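Local coordinates for uncharacterized protein (Archaeoglobus fulgidus, PDB 3LOT) that probably acts as a zinc-dependent 3-keto-5-aminohexanoate cleavage enzyme of the beta-keto acid cleavage family, built on a TIM barrel, at residues D32-E37 with V49-R54; C12-A17 with V39-A44; Y70-I75 with I83-G88. All coordinates share one frame; numbering follows the deposited sequence. Where two conformers were deposited one is given.

Contact 1. Residues D32-E37 with V49-R54. With ZN (zinc ion), chain P.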
# COMPACT_ATOMS: atom_id res chain seq x y z
N ASP D 32 -10.83 -18.78 39.78
CA ASP D 32 -12.24 -18.40 39.92
C ASP D 32 -12.49 -17.00 39.36
O ASP D 32 -13.55 -16.75 38.79
CB ASP D 32 -12.70 -18.50 41.36
CG ASP D 32 -12.90 -19.92 41.82
OD1 ASP D 32 -13.17 -20.86 41.01
OD2 ASP D 32 -12.79 -20.13 43.05
N GLN D 33 -11.52 -16.10 39.52
CA GLN D 33 -11.62 -14.79 38.89
C GLN D 33 -11.64 -14.87 37.37
O GLN D 33 -12.42 -14.20 36.72
CB GLN D 33 -10.45 -13.89 39.30
CG GLN D 33 -10.53 -13.40 40.70
CD GLN D 33 -9.27 -12.68 41.10
OE1 GLN D 33 -8.34 -12.54 40.31
NE2 GLN D 33 -9.27 -12.17 42.31
N ILE D 34 -10.79 -15.70 36.79
CA ILE D 34 -10.79 -15.90 35.35
C ILE D 34 -12.15 -16.46 34.88
O ILE D 34 -12.71 -15.99 33.88
CB ILE D 34 -9.58 -16.82 34.89
CG1 ILE D 34 -8.25 -16.13 35.15
CG2 ILE D 34 -9.72 -17.22 33.39
CD1 ILE D 34 -7.06 -17.15 35.36
N VAL D 35 -12.69 -17.44 35.61
CA VAL D 35 -13.97 -18.03 35.28
C VAL D 35 -15.11 -16.98 35.27
O VAL D 35 -15.85 -16.87 34.32
CB VAL D 35 -14.33 -19.17 36.26
CG1 VAL D 35 -15.79 -19.66 36.02
CG2 VAL D 35 -13.37 -20.31 36.17
N GLU D 36 -15.20 -16.20 36.34
CA GLU D 36 -16.25 -15.19 36.49
C GLU D 36 -16.13 -14.10 35.43
O GLU D 36 -17.13 -13.68 34.86
CB GLU D 36 -16.24 -14.58 37.89
CG GLU D 36 -16.78 -15.49 38.94
CD GLU D 36 -18.25 -15.89 38.65
OE1 GLU D 36 -19.08 -14.94 38.47
OE2 GLU D 36 -18.55 -17.15 38.61
N GLU D 37 -14.90 -13.68 35.13
CA GLU D 37 -14.70 -12.68 34.10
C GLU D 37 -15.00 -13.21 32.72
O GLU D 37 -15.50 -12.46 31.92
CB GLU D 37 -13.27 -12.18 34.12
CG GLU D 37 -13.01 -11.23 35.23
CD GLU D 37 -13.50 -9.82 34.88
OE1 GLU D 37 -12.75 -9.05 34.17
OE2 GLU D 37 -14.64 -9.51 35.33
N VAL D 49 -14.20 -16.56 24.34
CA VAL D 49 -13.27 -16.14 25.35
C VAL D 49 -11.94 -16.86 25.17
O VAL D 49 -11.89 -18.06 24.84
CB VAL D 49 -13.81 -16.34 26.79
CG1 VAL D 49 -14.97 -15.45 27.01
CG2 VAL D 49 -14.15 -17.78 27.10
N HIS D 50 -10.87 -16.11 25.39
CA HIS D 50 -9.53 -16.66 25.28
C HIS D 50 -8.87 -16.79 26.66
O HIS D 50 -8.78 -15.82 27.36
CB HIS D 50 -8.72 -15.78 24.35
CG HIS D 50 -7.33 -16.24 24.18
ND1 HIS D 50 -7.01 -17.48 23.68
CD2 HIS D 50 -6.15 -15.64 24.49
CE1 HIS D 50 -5.70 -17.62 23.65
NE2 HIS D 50 -5.16 -16.50 24.11
N ILE D 51 -8.47 -18.01 27.01
CA ILE D 51 -8.09 -18.37 28.38
C ILE D 51 -6.59 -18.74 28.52
O ILE D 51 -6.08 -19.58 27.76
CB ILE D 51 -8.97 -19.56 28.91
CG1 ILE D 51 -10.47 -19.17 28.94
CG2 ILE D 51 -8.49 -20.07 30.29
CD1 ILE D 51 -10.82 -17.86 29.67
N HIS D 52 -5.91 -18.06 29.44
CA HIS D 52 -4.67 -18.53 30.06
C HIS D 52 -4.91 -18.93 31.53
O HIS D 52 -5.85 -18.46 32.17
CB HIS D 52 -3.62 -17.43 30.12
CG HIS D 52 -3.07 -17.00 28.79
ND1 HIS D 52 -1.71 -16.94 28.53
CD2 HIS D 52 -3.69 -16.57 27.67
CE1 HIS D 52 -1.53 -16.53 27.29
NE2 HIS D 52 -2.71 -16.30 26.75
N ALA D 53 -4.01 -19.75 32.07
CA ALA D 53 -3.98 -20.06 33.50
C ALA D 53 -2.93 -19.18 34.19
O ALA D 53 -1.92 -18.80 33.59
CB ALA D 53 -3.64 -21.53 33.69
N ARG D 54 -3.16 -18.93 35.47
CA ARG D 54 -2.24 -18.26 36.36
C ARG D 54 -2.28 -18.99 37.71
O ARG D 54 -3.34 -19.43 38.18
CB ARG D 54 -2.67 -16.83 36.60
CG ARG D 54 -2.43 -15.94 35.42
CD ARG D 54 -2.92 -14.58 35.72
NE ARG D 54 -2.67 -13.66 34.62
CZ ARG D 54 -1.51 -13.05 34.36
NH1 ARG D 54 -0.40 -13.28 35.05
NH2 ARG D 54 -1.44 -12.26 33.32
ZN ZN P . -3.15 -15.27 24.72
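Ile34, on the inward side of helix 31-43, lies against Ile51 and the backbone that follows it in strand 48-54. Its two branches do separate work. With chi1 at -65°, CG2 stands opposite the backbone N and meets CD1 of Ile51 at 3.9 Å, while the longer arm carries CD1 to 3.7 Å from the carbonyl O of His52. Ile51 does not start out facing the helix; the bend in its chain (chi2 -52°) brings the terminal methyl back to it. Ile71 of helix 65-78 touches both isoleucines, so this part is closely filled. The far side of the helix is looser: Asp32 and Gln33 look into solvent.

On the barrel side of the strand the character changes. The NE2 atoms of His50 and His52 bind the zinc ion at 2.4 Å and 2.3 Å, and Glu262 joins them; Asn84 OD1, hydrogen-bonded to His50 ND1, is a second-shell partner. No hydrogen bond links helix and strand, and the carbonyl of His52 is buried without a partner, which implies that fit between apolar surfaces, rather than polar pairing, seats the helix behind the metal ligands.

Contact 2. Residues C12-A17 with V39-A44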
# COMPACT_ATOMS: atom_id res chain seq x y z
N CYS D 12 -13.11 -12.19 23.74
CA CYS D 12 -12.54 -11.49 24.90
C CYS D 12 -11.39 -12.27 25.52
O CYS D 12 -11.59 -13.39 25.98
CB CYS D 12 -13.60 -11.14 25.94
SG CYS D 12 -12.95 -9.94 27.15
N ALA D 13 -10.19 -11.69 25.48
CA ALA D 13 -8.97 -12.30 26.03
C ALA D 13 -8.82 -11.93 27.51
O ALA D 13 -8.50 -10.80 27.85
CB ALA D 13 -7.74 -11.90 25.21
N ILE D 14 -9.06 -12.89 28.39
CA ILE D 14 -9.40 -12.59 29.78
C ILE D 14 -8.21 -12.13 30.66
O ILE D 14 -8.38 -11.22 31.51
CB ILE D 14 -10.08 -13.81 30.45
CG1 ILE D 14 -11.41 -14.16 29.75
CG2 ILE D 14 -10.26 -13.61 31.99
CD1 ILE D 14 -12.48 -13.02 29.69
N THR D 15 -7.04 -12.77 30.52
CA THR D 15 -5.94 -12.43 31.39
C THR D 15 -4.53 -12.50 30.80
O THR D 15 -3.67 -11.71 31.18
CB THR D 15 -6.03 -13.17 32.78
OG1 THR D 15 -5.09 -12.58 33.71
CG2 THR D 15 -5.79 -14.67 32.71
N GLY D 16 -4.28 -13.44 29.92
CA GLY D 16 -2.96 -13.52 29.31
C GLY D 16 -1.84 -13.86 30.26
O GLY D 16 -2.05 -14.40 31.38
N ALA D 17 -0.64 -13.53 29.77
CA ALA D 17 0.60 -13.78 30.43
C ALA D 17 1.52 -12.56 30.44
O ALA D 17 2.64 -12.63 30.99
CB ALA D 17 1.29 -14.96 29.75
N VAL D 39 -17.34 -15.50 32.01
CA VAL D 39 -18.82 -15.63 31.98
C VAL D 39 -19.43 -14.23 31.84
O VAL D 39 -20.34 -13.98 31.01
CB VAL D 39 -19.34 -16.43 33.19
CG1 VAL D 39 -20.87 -16.51 33.17
CG2 VAL D 39 -18.74 -17.85 33.18
N LYS D 40 -18.91 -13.28 32.59
CA LYS D 40 -19.33 -11.89 32.41
C LYS D 40 -19.05 -11.37 30.99
O LYS D 40 -19.87 -10.65 30.45
CB LYS D 40 -18.69 -10.99 33.45
CG LYS D 40 -19.27 -11.27 34.87
CD LYS D 40 -18.58 -10.51 35.99
CE LYS D 40 -18.78 -11.26 37.33
NZ LYS D 40 -18.21 -10.52 38.49
N ALA D 41 -17.91 -11.71 30.41
CA ALA D 41 -17.58 -11.24 29.08
C ALA D 41 -18.54 -11.80 28.01
O ALA D 41 -19.03 -11.06 27.11
CB ALA D 41 -16.11 -11.61 28.75
N ALA D 42 -18.85 -13.09 28.16
CA ALA D 42 -19.85 -13.76 27.33
C ALA D 42 -21.18 -13.09 27.37
O ALA D 42 -21.80 -12.87 26.35
CB ALA D 42 -19.99 -15.22 27.77
N GLU D 43 -21.64 -12.76 28.57
CA GLU D 43 -22.91 -12.13 28.76
C GLU D 43 -22.93 -10.72 28.20
O GLU D 43 -23.98 -10.23 27.83
CB GLU D 43 -23.27 -12.13 30.24
CG GLU D 43 -23.66 -13.56 30.74
CD GLU D 43 -24.06 -13.58 32.24
OE1 GLU D 43 -24.17 -12.45 32.82
OE2 GLU D 43 -24.26 -14.69 32.82
N ALA D 44 -21.76 -10.10 28.09
CA ALA D 44 -21.61 -8.78 27.46
C ALA D 44 -21.56 -8.83 25.91
O ALA D 44 -21.50 -7.80 25.26
CB ALA D 44 -20.36 -8.06 28.02
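Thr15 OG1 is gripped from two quarters, taking the NE of Arg54 at 2.8 Å and giving its own proton to the carbonyl O of Pro28. This fixes the chain directly beyond Ile14, one of the two residues of segment 12-17 that touch the helix; the other is Cys12. The bond from His50 N to Cys12 O, 2.9 Å long, ties the same segment to the neighbouring parallel strand.

Across from these polar ties the contact itself is wholly apolar and centres on a single methyl. Ala41 CB faces strand 7-13 and rests broadside on the CB-SG bond of Cys12, 3.8 Å from Cys12 CB and 3.9 Å from Cys12 SG. The third member is Ile14 CD1, 4.0 Å from Ala41 CB and equally 4.0 Å from Cys12 SG. The side chain of Ile14 leaves the backbone without aiming at the helix, but it folds (chi2 -58°) and its tip swings round to Ala41.

The pairing belongs to the beta-alpha-beta unit of strand 7-13, helix 31-43 and strand 48-54, an opening unit of the TIM barrel, in which the helix lies along the outer surface of the strands. A small residue at the closest point lets the backbones approach, with the CA atoms of Cys12 and Ala41 6.6 Å apart. Val280 and Asn276 of helix 276-289 also touch Cys12, while Ile34 and Ala38, from earlier turns of helix 31-43, pack on Ile14.

Between the two contact residues, Ala13 is turned to the barrel interior, where it touches His50 and Glu262 of the zinc site. Farther along, Gly16 passes close to the ring of the zinc ligand His52, its CA 3.5 Å from His52 CG.

Contact 3. Residues Y70-I75 with I83-G88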
# COMPACT_ATOMS: atom_id res chain seq x y z
N TYR D 70 -9.85 -27.03 35.33
CA TYR D 70 -10.76 -26.41 36.27
C TYR D 70 -11.45 -25.19 35.68
O TYR D 70 -12.68 -25.10 35.73
CB TYR D 70 -10.05 -26.07 37.59
CG TYR D 70 -10.91 -25.35 38.58
CD1 TYR D 70 -11.71 -26.06 39.50
CD2 TYR D 70 -10.93 -23.97 38.62
CE1 TYR D 70 -12.51 -25.37 40.43
CE2 TYR D 70 -11.71 -23.29 39.49
CZ TYR D 70 -12.51 -23.97 40.39
OH TYR D 70 -13.27 -23.23 41.28
N ILE D 71 -10.67 -24.25 35.16
CA ILE D 71 -11.20 -23.00 34.59
C ILE D 71 -12.21 -23.27 33.46
O ILE D 71 -13.33 -22.75 33.45
CB ILE D 71 -10.08 -22.11 34.04
CG1 ILE D 71 -9.17 -21.66 35.19
CG2 ILE D 71 -10.66 -20.90 33.35
CD1 ILE D 71 -7.96 -20.89 34.76
N CYS D 72 -11.84 -24.17 32.56
CA CYS D 72 -12.69 -24.42 31.38
C CYS D 72 -13.96 -25.14 31.77
O CYS D 72 -15.04 -24.81 31.28
CB CYS D 72 -11.91 -25.18 30.31
SG CYS D 72 -10.59 -24.17 29.68
N ARG D 73 -13.86 -26.09 32.69
CA ARG D 73 -15.03 -26.82 33.12
C ARG D 73 -16.03 -25.90 33.81
O ARG D 73 -17.24 -25.99 33.58
CB ARG D 73 -14.64 -27.96 34.08
CG ARG D 73 -15.86 -28.77 34.58
CD ARG D 73 -15.45 -29.95 35.49
NE ARG D 73 -14.53 -29.52 36.55
CZ ARG D 73 -13.28 -29.95 36.73
NH1 ARG D 73 -12.74 -30.89 35.95
NH2 ARG D 73 -12.56 -29.46 37.74
N GLU D 74 -15.53 -25.02 34.66
CA GLU D 74 -16.37 -24.09 35.39
C GLU D 74 -17.01 -23.05 34.48
O GLU D 74 -18.16 -22.68 34.71
CB GLU D 74 -15.57 -23.41 36.52
CG GLU D 74 -15.16 -24.39 37.64
CD GLU D 74 -16.32 -24.73 38.56
OE1 GLU D 74 -16.94 -23.80 39.10
OE2 GLU D 74 -16.61 -25.92 38.76
N ILE D 75 -16.28 -22.56 33.47
CA ILE D 75 -16.90 -21.64 32.50
C ILE D 75 -18.05 -22.39 31.79
O ILE D 75 -19.21 -21.88 31.68
CB ILE D 75 -15.92 -21.08 31.45
CG1 ILE D 75 -14.85 -20.19 32.10
CG2 ILE D 75 -16.69 -20.23 30.40
CD1 ILE D 75 -13.62 -19.93 31.21
N ILE D 83 -14.77 -21.57 24.22
CA ILE D 83 -13.60 -21.47 25.10
C ILE D 83 -12.35 -21.78 24.30
O ILE D 83 -12.09 -22.94 23.89
CB ILE D 83 -13.72 -22.43 26.32
CG1 ILE D 83 -15.02 -22.16 27.12
CG2 ILE D 83 -12.42 -22.32 27.14
CD1 ILE D 83 -15.45 -23.27 28.10
N ASN D 84 -11.63 -20.72 23.98
CA ASN D 84 -10.38 -20.78 23.21
C ASN D 84 -9.22 -20.81 24.20
O ASN D 84 -9.06 -19.86 24.98
CB ASN D 84 -10.31 -19.50 22.33
CG ASN D 84 -9.02 -19.39 21.49
OD1 ASN D 84 -7.94 -19.70 21.97
ND2 ASN D 84 -9.13 -18.86 20.26
N VAL D 85 -8.40 -21.86 24.12
CA VAL D 85 -7.28 -22.06 25.04
C VAL D 85 -5.93 -21.66 24.40
O VAL D 85 -5.69 -21.92 23.23
CB VAL D 85 -7.24 -23.54 25.45
CG1 VAL D 85 -6.17 -23.79 26.47
CG2 VAL D 85 -8.61 -23.94 25.97
N THR D 86 -5.05 -21.04 25.17
CA THR D 86 -3.73 -20.72 24.66
C THR D 86 -2.83 -21.96 24.67
O THR D 86 -2.92 -22.83 25.53
CB THR D 86 -3.06 -19.65 25.49
OG1 THR D 86 -1.88 -19.22 24.82
CG2 THR D 86 -2.70 -20.21 26.89
N THR D 87 -2.01 -22.05 23.65
CA THR D 87 -0.82 -22.88 23.67
C THR D 87 0.41 -21.98 23.56
O THR D 87 1.52 -22.50 23.44
CB THR D 87 -0.77 -23.92 22.50
OG1 THR D 87 -0.56 -23.26 21.25
CG2 THR D 87 -2.04 -24.71 22.43
N GLY D 88 0.22 -20.66 23.59
CA GLY D 88 1.32 -19.68 23.58
C GLY D 88 1.77 -19.29 24.98
O GLY D 88 2.96 -19.05 25.23
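Ile83, at the start of the strand portion, points its CB at helix 65-78 and divides there between Cys72 and Ile75. From CB, the short branch CG2 runs to the sulfur of Cys72, 3.6 Å from SG. The long branch begins with CG1, 4.2 Å from Ile75 CG2, and ends in CD1, which reaches both partners: it lies 3.6 Å from the carbonyl O of Cys72 and 4.0 Å from Ile75 CG2. The nearly extended second torsion, chi2 164°, carries CD1 out to the helix backbone. An alanine here, without the methyls that Cys72 SG and Ile75 CG2 pack on, would probably open a gap between strand and helix.

The contact is plain apolar packing, with no hydrogen bond across it. The axes of helix 70-75 and strand 83-85 come within 10.1 Å and run almost antiparallel, at 170°, as suits a barrel in which each helix returns the chain for the next parallel strand. Phe314, the C-terminal residue, touches both Cys72 and Ile83. Ile75 reaches Ala38 of helix 31-43 and Ile51 of strand 48-54, while Cys72 meets Leu107 of helix 103-107, so helix 65-78 is packed between these two helices and over neighbouring strands.

Overall arrangement
From the N terminus, contact 2 opens at 12-17, at the end of the first barrel strand, and contact 1 opens at 32-37, early in the helix that follows. Contact 2 closes at 39-44, later in that helix, and contact 1 only at 49-54, so their loops cross and helix 31-43 is tied to both strands of its beta-alpha-beta unit. Contact 3 follows in series, with residues 70-75 of the next helix set on strand 82-85. All three reach the same sheet, in which strand 48-54 lies between, and parallel to, 7-13 and 82-85. Together they fasten consecutive outer helices to the wall that carries two zinc ligands.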